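PDB 1T6S: segregation and condensation protein B from Chlorobium tepidum TLS, which takes part in chromosome partitioning, probably as a winged-helix subunit working with SMC and ScpA in segregating and condensing DNA. Local coordinates for residues R10-L15 and Q26-I31; L100-W105 and Q115-A120; E43-L48 and F59-I64. One frame throughout, in Å; residues are numbered along the deposited sequence.

Contact 1. Residues R10-L15 and Q26-I31; sequences RSLEAL and QTLSQI
Leu15 and Leu28 form the centre of this contact, burying 74 and 67 Å² of their respective surfaces across it. Their side chains run past each other in opposite directions, so that one methyl rests against the root of Leu15, with Leu28 CD2 3.7 Å from Leu15 CB. The same methyl also meets the near branch of the fork, with Leu28 CD2 and Leu15 CD1 3.8 Å apart. With CG beside its backbone N (chi1 -70°), Leu15 spreads both methyls over Ile31, whose CG2 lies 3.9 Å from Leu15 CD2 and is also reached by Leu15 CD1. Three residues back, Leu12 meets Leu28 at about a right angle, and its CD2 sits 4.1 Å from Leu28 CB. The contact is wholly apolar. Here helix 2-18 and helix 25-31, the first two helices of the N-terminal winged-helix domain, come together; the axes of these short segments run at 126° to each other and approach to 10.8 Å. Leu12 and Leu28 are buried and both also touch Leu41 of helix 38-55, the third helix of the bundle, whereas Leu15 and Ile31 lie toward the more exposed margin, where Leu15 also touches Thr32. An alanine in place of Leu15 would keep CB beside Leu28 CD2 but would probably leave Ile31 without its apolar partner in 10-15 and open a gap at this margin.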
loop_
_atom_site.group_PDB
_atom_site.type_symbol
_atom_site.label_atom_id
_atom_site.label_comp_id
_atom_site.label_asym_id
_atom_site.label_seq_id
_atom_site.Cartn_x
_atom_site.Cartn_y
_atom_site.Cartn_z
ATOM N N ARG A 10 18.732 -16.145 -29.387
ATOM C CA ARG A 10 17.766 -16.937 -28.625
ATOM C C ARG A 10 17.954 -16.755 -27.115
ATOM O O ARG A 10 16.979 -16.691 -26.350
ATOM C CB ARG A 10 17.873 -18.421 -29.015
ATOM C CG ARG A 10 17.089 -18.762 -30.298
ATOM C CD ARG A 10 17.530 -20.086 -30.933
ATOM N NE ARG A 10 17.439 -21.213 -30.005
ATOM C CZ ARG A 10 16.311 -21.821 -29.647
ATOM N NH1 ARG A 10 15.141 -21.430 -30.140
ATOM N NH2 ARG A 10 16.357 -22.826 -28.786
ATOM N N SER A 11 19.207 -16.667 -26.686
ATOM C CA SER A 11 19.498 -16.452 -25.268
ATOM C C SER A 11 18.978 -15.081 -24.814
ATOM O O SER A 11 18.426 -14.948 -23.724
ATOM C CB SER A 11 20.994 -16.542 -25.015
ATOM O OG SER A 11 21.477 -17.797 -25.460
ATOM N N LEU A 12 19.175 -14.057 -25.640
ATOM C CA LEU A 12 18.684 -12.733 -25.280
ATOM C C LEU A 12 17.173 -12.787 -25.127
ATOM O O LEU A 12 16.615 -12.252 -24.161
ATOM C CB LEU A 12 19.044 -11.704 -26.345
ATOM C CG LEU A 12 20.521 -11.302 -26.453
ATOM C CD1 LEU A 12 20.704 -10.412 -27.685
ATOM C CD2 LEU A 12 20.983 -10.574 -25.200
ATOM N N GLU A 13 16.503 -13.419 -26.084
ATOM C CA GLU A 13 15.051 -13.529 -26.019
ATOM C C GLU A 13 14.586 -14.183 -24.716
ATOM O O GLU A 13 13.694 -13.665 -24.014
ATOM C CB GLU A 13 14.520 -14.344 -27.194
ATOM C CG GLU A 13 13.036 -14.634 -27.065
ATOM C CD GLU A 13 12.490 -15.354 -28.282
ATOM O OE1 GLU A 13 12.083 -14.667 -29.253
ATOM O OE2 GLU A 13 12.490 -16.606 -28.268
ATOM N N ALA A 14 15.196 -15.320 -24.396
ATOM C CA ALA A 14 14.842 -16.065 -23.178
ATOM C C ALA A 14 15.059 -15.242 -21.906
ATOM O O ALA A 14 14.248 -15.295 -20.989
ATOM C CB ALA A 14 15.662 -17.352 -23.107
ATOM N N LEU A 15 16.155 -14.488 -21.852
ATOM C CA LEU A 15 16.441 -13.670 -20.672
ATOM C C LEU A 15 15.444 -12.508 -20.552
ATOM O O LEU A 15 14.828 -12.309 -19.500
ATOM C CB LEU A 15 17.893 -13.156 -20.725
ATOM C CG LEU A 15 19.008 -14.213 -20.520
ATOM C CD1 LEU A 15 20.369 -13.644 -20.889
ATOM C CD2 LEU A 15 19.027 -14.677 -19.040
ATOM N N GLN A 26 24.275 -4.396 -19.034
ATOM C CA GLN A 26 25.231 -5.006 -18.105
ATOM C C GLN A 26 24.843 -6.437 -17.728
ATOM O O GLN A 26 25.670 -7.346 -17.752
ATOM C CB GLN A 26 25.357 -4.163 -16.825
ATOM C CG GLN A 26 26.096 -2.828 -17.014
ATOM C CD GLN A 26 25.232 -1.734 -17.631
ATOM O OE1 GLN A 26 25.705 -0.621 -17.866
ATOM N NE2 GLN A 26 23.972 -2.037 -17.884
ATOM N N THR A 27 23.578 -6.623 -17.375
ATOM C CA THR A 27 23.082 -7.929 -16.987
ATOM C C THR A 27 23.087 -8.918 -18.154
ATOM O O THR A 27 23.545 -10.055 -18.014
ATOM C CB THR A 27 21.660 -7.810 -16.411
ATOM O OG1 THR A 27 21.676 -6.876 -15.328
ATOM C CG2 THR A 27 21.153 -9.159 -15.912
ATOM N N LEU A 28 22.583 -8.491 -19.305
ATOM C CA LEU A 28 22.566 -9.369 -20.469
ATOM C C LEU A 28 23.971 -9.797 -20.923
ATOM O O LEU A 28 24.156 -10.940 -21.349
ATOM C CB LEU A 28 21.807 -8.708 -21.636
ATOM C CG LEU A 28 20.290 -8.562 -21.397
ATOM C CD1 LEU A 28 19.636 -7.732 -22.507
ATOM C CD2 LEU A 28 19.648 -9.955 -21.307
ATOM N N SER A 29 24.955 -8.901 -20.846
ATOM C CA SER A 29 26.321 -9.249 -21.260
ATOM C C SER A 29 26.985 -10.206 -20.249
ATOM O O SER A 29 27.740 -11.098 -20.637
ATOM C CB SER A 29 27.197 -7.989 -21.389
ATOM O OG SER A 29 26.579 -7.018 -22.223
ATOM N N GLN A 30 26.705 -10.022 -18.964
ATOM C CA GLN A 30 27.300 -10.886 -17.941
ATOM C C GLN A 30 26.775 -12.307 -18.030
ATOM O O GLN A 30 27.539 -13.264 -17.934
ATOM C CB GLN A 30 27.023 -10.349 -16.525
ATOM C CG GLN A 30 27.549 -11.271 -15.408
ATOM C CD GLN A 30 27.011 -10.931 -14.025
ATOM O OE1 GLN A 30 25.821 -10.658 -13.861
ATOM N NE2 GLN A 30 27.886 -10.965 -13.019
ATOM N N ILE A 31 25.469 -12.456 -18.220
ATOM C CA ILE A 31 24.887 -13.794 -18.276
ATOM C C ILE A 31 25.201 -14.565 -19.565
ATOM O O ILE A 31 25.445 -15.769 -19.526
ATOM C CB ILE A 31 23.351 -13.736 -18.047
ATOM C CG1 ILE A 31 23.063 -13.133 -16.659
ATOM C CG2 ILE A 31 22.753 -15.141 -18.156
ATOM C CD1 ILE A 31 21.575 -12.915 -16.329
#

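Contact 2. Residues L100-W105 and Q115-A120; sequences LAVVAW and QQIRGA
Val102 points from helix 87-106 at two successive residues of the facing helix, Ile117 and Arg118, and gives one methyl to each. Its CG1 lies opposite the backbone N (chi1 177°) and meets the far end of Ile117, with Val102 CG1 and Ile117 CD1 4.0 Å apart. These two side chains point past each other in opposite directions, and a valine branch meets the terminal methyl of an extended isoleucine. The other branch turns to the arginine: Val102 CG2 stands 3.9 Å from Arg118 CG, and the two side chains are set slantwise to each other. Arg118 thus offers only the aliphatic start of its chain to the valine. A bend at chi3 (73°) then carries its guanidinium group away toward the preceding turn of helix 87-106, where Arg118 touches Val99 and its NH2 makes a long, weak ion pair with Glu98. The two helices open the second winged-helix domain, in which helix 87-106 is followed by the short strand 109-110, helix 111-118, helix 125-131 and the wing strands 135-140 and 148-152. Val102 also packs on Ile114, one turn before Arg118, while Ile117 reaches His106 at the end of the long helix. The contact lies at the surface and is light, with 119 Å² buried in all and a CA separation of 7.9 Å between Val102 and Ile117. Elsewhere on helix 87-106 the second subunit packs: Leu97 of that subunit lies on Leu100 and Ala101, and its Arg90 and Arg94 make cation-pi contacts with Trp105.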
loop_
_atom_site.group_PDB
_atom_site.type_symbol
_atom_site.label_atom_id
_atom_site.label_comp_id
_atom_site.label_asym_id
_atom_site.label_seq_id
_atom_site.Cartn_x
_atom_site.Cartn_y
_atom_site.Cartn_z
ATOM N N LEU A 100 -7.747 5.793 2.367
ATOM C CA LEU A 100 -6.436 5.734 3.008
ATOM C C LEU A 100 -5.758 7.099 2.963
ATOM O O LEU A 100 -5.119 7.530 3.923
ATOM C CB LEU A 100 -5.511 4.748 2.291
ATOM C CG LEU A 100 -4.753 3.784 3.199
ATOM C CD1 LEU A 100 -3.681 3.054 2.390
ATOM C CD2 LEU A 100 -4.158 4.509 4.373
ATOM N N ALA A 101 -5.879 7.759 1.815
ATOM C CA ALA A 101 -5.303 9.075 1.595
ATOM C C ALA A 101 -5.932 10.104 2.530
ATOM O O ALA A 101 -5.231 10.943 3.088
ATOM C CB ALA A 101 -5.522 9.500 0.125
ATOM N N VAL A 102 -7.257 10.043 2.684
ATOM C CA VAL A 102 -7.980 10.962 3.562
ATOM C C VAL A 102 -7.539 10.764 5.018
ATOM O O VAL A 102 -7.342 11.731 5.759
ATOM C CB VAL A 102 -9.519 10.770 3.442
ATOM C CG1 VAL A 102 -10.247 11.692 4.436
ATOM C CG2 VAL A 102 -9.979 11.102 2.010
ATOM N N VAL A 103 -7.376 9.508 5.420
ATOM C CA VAL A 103 -6.917 9.211 6.782
ATOM C C VAL A 103 -5.485 9.728 6.991
ATOM O O VAL A 103 -5.176 10.386 8.000
ATOM C CB VAL A 103 -6.990 7.710 7.079
ATOM C CG1 VAL A 103 -6.482 7.427 8.528
ATOM C CG2 VAL A 103 -8.433 7.252 6.931
ATOM N N ALA A 104 -4.623 9.453 6.020
ATOM C CA ALA A 104 -3.240 9.897 6.104
ATOM C C ALA A 104 -3.174 11.391 6.306
ATOM O O ALA A 104 -2.364 11.882 7.098
ATOM C CB ALA A 104 -2.452 9.513 4.821
ATOM N N TRP A 105 -4.032 12.129 5.607
ATOM C CA TRP A 105 -3.993 13.580 5.727
ATOM C C TRP A 105 -4.778 14.203 6.882
ATOM O O TRP A 105 -4.277 15.105 7.541
ATOM C CB TRP A 105 -4.435 14.218 4.402
ATOM C CG TRP A 105 -4.312 15.711 4.430
ATOM C CD1 TRP A 105 -5.334 16.621 4.470
ATOM C CD2 TRP A 105 -3.095 16.471 4.460
ATOM N NE1 TRP A 105 -4.830 17.895 4.521
ATOM C CE2 TRP A 105 -3.459 17.835 4.517
ATOM C CE3 TRP A 105 -1.731 16.132 4.443
ATOM C CZ2 TRP A 105 -2.512 18.859 4.557
ATOM C CZ3 TRP A 105 -0.785 17.163 4.483
ATOM C CH2 TRP A 105 -1.186 18.505 4.539
ATOM N N GLN A 115 -16.544 10.743 5.196
ATOM C CA GLN A 115 -17.669 10.842 4.268
ATOM C C GLN A 115 -17.861 12.286 3.785
ATOM O O GLN A 115 -17.988 12.533 2.580
ATOM C CB GLN A 115 -18.938 10.323 4.940
ATOM C CG GLN A 115 -20.179 10.452 4.086
ATOM C CD GLN A 115 -21.397 9.869 4.766
ATOM O OE1 GLN A 115 -21.723 10.230 5.904
ATOM N NE2 GLN A 115 -22.080 8.960 4.075
ATOM N N GLN A 116 -17.869 13.232 4.721
ATOM C CA GLN A 116 -18.031 14.650 4.393
ATOM C C GLN A 116 -16.976 15.128 3.380
ATOM O O GLN A 116 -17.300 15.775 2.383
ATOM C CB GLN A 116 -17.910 15.506 5.662
ATOM C CG GLN A 116 -18.956 15.224 6.724
ATOM C CD GLN A 116 -20.319 15.783 6.357
ATOM O OE1 GLN A 116 -21.343 15.401 6.942
ATOM N NE2 GLN A 116 -20.339 16.704 5.391
ATOM N N ILE A 117 -15.714 14.817 3.657
ATOM C CA ILE A 117 -14.601 15.205 2.800
ATOM C C ILE A 117 -14.688 14.595 1.390
ATOM O O ILE A 117 -14.443 15.282 0.397
ATOM C CB ILE A 117 -13.241 14.804 3.468
ATOM C CG1 ILE A 117 -13.043 15.603 4.764
ATOM C CG2 ILE A 117 -12.082 15.058 2.526
ATOM C CD1 ILE A 117 -12.034 15.005 5.716
ATOM N N ARG A 118 -15.046 13.318 1.316
ATOM C CA ARG A 118 -15.166 12.583 0.060
ATOM C C ARG A 118 -16.507 12.765 -0.661
ATOM O O ARG A 118 -16.546 12.890 -1.881
ATOM C CB ARG A 118 -15.003 11.080 0.307
ATOM C CG ARG A 118 -13.595 10.606 0.602
ATOM C CD ARG A 118 -13.576 9.093 0.758
ATOM N NE ARG A 118 -13.734 8.360 -0.505
ATOM C CZ ARG A 118 -14.435 7.234 -0.626
ATOM N NH1 ARG A 118 -15.059 6.733 0.432
ATOM N NH2 ARG A 118 -14.466 6.578 -1.782
ATOM N N GLY A 119 -17.592 12.744 0.110
ATOM C CA GLY A 119 -18.925 12.848 -0.449
ATOM C C GLY A 119 -19.177 11.523 -1.140
ATOM O O GLY A 119 -19.407 11.489 -2.349
ATOM N N ALA A 120 -19.125 10.434 -0.368
ATOM C CA ALA A 120 -19.291 9.075 -0.888
ATOM C C ALA A 120 -20.680 8.460 -0.733
ATOM O O ALA A 120 -21.686 9.163 -0.765
ATOM C CB ALA A 120 -18.255 8.163 -0.243
#

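Contact 3. Residues E43-L48 and F59-I64; sequences EAVDEL and FRIHAI. With NO3 (nitrate ion), chain L; NO3 (nitrate ion), chain H.
Val45 holds CG1 opposite its backbone N (chi1 168°), which sends that methyl across to Ile61, and Ile61 answers with CG2, likewise opposite its own N. The two methyls, Val45 CG1 and Ile61 CG2, are 3.6 Å apart. The other branch of Ile61 is nearly fully extended and carries its end methyl to the next turn of the helix, where Ile61 CD1 lies 3.8 Å from Leu48 CD1. One isoleucine therefore touches two helix residues with two different branches, and all three side chains are buried. Tyr52 and Phe70 also touch Ile61, while Asn49 OD1 accepts a hydrogen bond from its backbone N. Beside this apolar junction lie two nitrate ions, probably from the crystallisation liquor. One is held by the backbone: Ala63 N donates to its O2 at 2.9 Å, and its O3 lies 3.5 Å from Val45 CG1. His62, whose CB leaves the strand away from the helix, holds the other; ND1 shares its N-H between nitrate O1 and O3, each 2.9 Å from ND1, with the ion at the ring edge. Neither bond of that fork is straight, the N-H...O angles being 143° and 137°. Gln42 of the same chain and, from the second subunit, Arg140 also hydrogen-bond to nitrate. Strand 59-64 pairs antiparallel with strand 67-72, and its packing against helix 38-55 is the meeting of third helix and wing hairpin characteristic of a winged helix-turn-helix domain.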
loop_
_atom_site.group_PDB
_atom_site.type_symbol
_atom_site.label_atom_id
_atom_site.label_comp_id
_atom_site.label_asym_id
_atom_site.label_seq_id
_atom_site.Cartn_x
_atom_site.Cartn_y
_atom_site.Cartn_z
ATOM N N GLU A 43 20.847 -3.755 -31.911
ATOM C CA GLU A 43 20.765 -4.379 -33.239
ATOM C C GLU A 43 20.233 -5.806 -33.121
ATOM O O GLU A 43 19.509 -6.279 -33.994
ATOM C CB GLU A 43 22.158 -4.387 -33.882
ATOM C CG GLU A 43 22.190 -4.268 -35.392
ATOM C CD GLU A 43 23.569 -3.831 -35.923
ATOM O OE1 GLU A 43 24.552 -4.616 -35.792
ATOM O OE2 GLU A 43 23.666 -2.697 -36.466
ATOM N N ALA A 44 20.600 -6.498 -32.044
ATOM C CA ALA A 44 20.134 -7.867 -31.834
ATOM C C ALA A 44 18.658 -7.805 -31.468
ATOM O O ALA A 44 17.858 -8.619 -31.922
ATOM C CB ALA A 44 20.936 -8.531 -30.715
ATOM N N VAL A 45 18.301 -6.826 -30.646
ATOM C CA VAL A 45 16.921 -6.653 -30.237
ATOM C C VAL A 45 16.065 -6.308 -31.453
ATOM O O VAL A 45 14.953 -6.808 -31.578
ATOM C CB VAL A 45 16.809 -5.548 -29.168
ATOM C CG1 VAL A 45 15.357 -5.162 -28.947
ATOM C CG2 VAL A 45 17.429 -6.042 -27.872
ATOM N N ASP A 46 16.583 -5.458 -32.346
ATOM C CA ASP A 46 15.848 -5.087 -33.564
ATOM C C ASP A 46 15.537 -6.324 -34.405
ATOM O O ASP A 46 14.429 -6.454 -34.924
ATOM C CB ASP A 46 16.643 -4.094 -34.432
ATOM C CG ASP A 46 16.795 -2.722 -33.786
ATOM O OD1 ASP A 46 15.989 -2.357 -32.907
ATOM O OD2 ASP A 46 17.727 -1.986 -34.177
ATOM N N GLU A 47 16.512 -7.224 -34.544
ATOM C CA GLU A 47 16.307 -8.445 -35.326
ATOM C C GLU A 47 15.175 -9.291 -34.743
ATOM O O GLU A 47 14.313 -9.776 -35.482
ATOM C CB GLU A 47 17.600 -9.276 -35.405
ATOM C CG GLU A 47 17.424 -10.604 -36.155
ATOM C CD GLU A 47 18.740 -11.257 -36.589
ATOM O OE1 GLU A 47 19.821 -10.649 -36.381
ATOM O OE2 GLU A 47 18.684 -12.387 -37.155
ATOM N N LEU A 48 15.171 -9.458 -33.420
ATOM C CA LEU A 48 14.120 -10.228 -32.769
ATOM C C LEU A 48 12.773 -9.559 -33.075
ATOM O O LEU A 48 11.824 -10.227 -33.494
ATOM C CB LEU A 48 14.349 -10.292 -31.247
ATOM C CG LEU A 48 15.547 -11.117 -30.728
ATOM C CD1 LEU A 48 15.680 -10.982 -29.211
ATOM C CD2 LEU A 48 15.361 -12.579 -31.120
ATOM N N PHE A 59 3.475 -9.273 -29.380
ATOM C CA PHE A 59 4.323 -8.540 -28.446
ATOM C C PHE A 59 5.614 -8.051 -29.102
ATOM O O PHE A 59 5.993 -8.509 -30.187
ATOM C CB PHE A 59 4.642 -9.424 -27.234
ATOM C CG PHE A 59 5.029 -10.834 -27.594
ATOM C CD1 PHE A 59 6.264 -11.112 -28.151
ATOM C CD2 PHE A 59 4.136 -11.883 -27.391
ATOM C CE1 PHE A 59 6.610 -12.416 -28.499
ATOM C CE2 PHE A 59 4.473 -13.194 -27.736
ATOM C CZ PHE A 59 5.708 -13.457 -28.289
ATOM N N ARG A 60 6.283 -7.117 -28.432
ATOM C CA ARG A 60 7.538 -6.541 -28.929
ATOM C C ARG A 60 8.436 -6.176 -27.772
ATOM O O ARG A 60 7.956 -5.891 -26.675
ATOM C CB ARG A 60 7.290 -5.247 -29.725
ATOM C CG ARG A 60 6.466 -5.389 -30.996
ATOM C CD ARG A 60 7.214 -6.101 -32.112
ATOM N NE ARG A 60 6.435 -6.117 -33.353
ATOM C CZ ARG A 60 5.409 -6.928 -33.593
ATOM N NH1 ARG A 60 5.033 -7.815 -32.676
ATOM N NH2 ARG A 60 4.738 -6.834 -34.740
ATOM N N ILE A 61 9.741 -6.176 -28.028
ATOM C CA ILE A 61 10.706 -5.773 -27.016
ATOM C C ILE A 61 10.914 -4.250 -27.141
ATOM O O ILE A 61 11.148 -3.721 -28.232
ATOM C CB ILE A 61 12.075 -6.497 -27.188
ATOM C CG1 ILE A 61 11.910 -7.999 -26.889
ATOM C CG2 ILE A 61 13.103 -5.882 -26.249
ATOM C CD1 ILE A 61 13.083 -8.864 -27.333
ATOM N N HIS A 62 10.811 -3.564 -26.006
ATOM C CA HIS A 62 10.970 -2.119 -25.913
ATOM C C HIS A 62 12.126 -1.711 -24.992
ATOM O O HIS A 62 12.316 -2.268 -23.898
ATOM C CB HIS A 62 9.685 -1.482 -25.374
ATOM C CG HIS A 62 8.503 -1.630 -26.280
ATOM N ND1 HIS A 62 8.076 -0.621 -27.114
ATOM C CD2 HIS A 62 7.649 -2.663 -26.473
ATOM C CE1 HIS A 62 7.008 -1.023 -27.778
ATOM N NE2 HIS A 62 6.729 -2.258 -27.407
ATOM N N ALA A 63 12.881 -0.716 -25.439
ATOM C CA ALA A 63 13.998 -0.183 -24.677
ATOM C C ALA A 63 13.452 0.987 -23.873
ATOM O O ALA A 63 13.224 2.068 -24.423
ATOM C CB ALA A 63 15.091 0.306 -25.624
ATOM N N ILE A 64 13.221 0.775 -22.582
ATOM C CA ILE A 64 12.705 1.849 -21.732
ATOM C C ILE A 64 13.741 2.201 -20.670
ATOM O O ILE A 64 14.062 1.375 -19.820
ATOM C CB ILE A 64 11.383 1.450 -21.011
ATOM C CG1 ILE A 64 10.369 0.877 -22.009
ATOM C CG2 ILE A 64 10.778 2.668 -20.345
ATOM C CD1 ILE A 64 10.094 1.772 -23.200
HETATM N N NO3 L . 10.099 1.995 -26.691
HETATM O O1 NO3 L . 8.974 1.947 -26.173
HETATM O O2 NO3 L . 10.744 2.972 -26.500
HETATM O O3 NO3 L . 10.453 1.042 -27.352
HETATM N N NO3 H . 13.522 -0.948 -28.953
HETATM O O1 NO3 H . 13.646 -0.679 -30.157
HETATM O O2 NO3 H . 12.903 -0.166 -28.284
HETATM O O3 NO3 H . 14.035 -1.968 -28.559
#

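In the fold
From the N terminus, contact 1 closes first, folding helix 25-31 back on helix 2-18 across ten intervening residues. Contact 3 follows, closing the turn between helix 38-55 and strand 59-64. Contact 2 comes last and brings helix 111-118 onto helix 87-106. The three stand in series, neither nested nor crossed. Contacts 1 and 3 belong to one N-terminal winged-helix unit: their centres are 13 Å apart and they join directly where Leu12 CD1 meets Ala44 CB at 3.6 Å. Contact 2 lies on the other side of the chain's centre, about 47 Å from contact 1 between centres, in the second winged-helix unit. Contacts 2 and 3 both touch the second subunit.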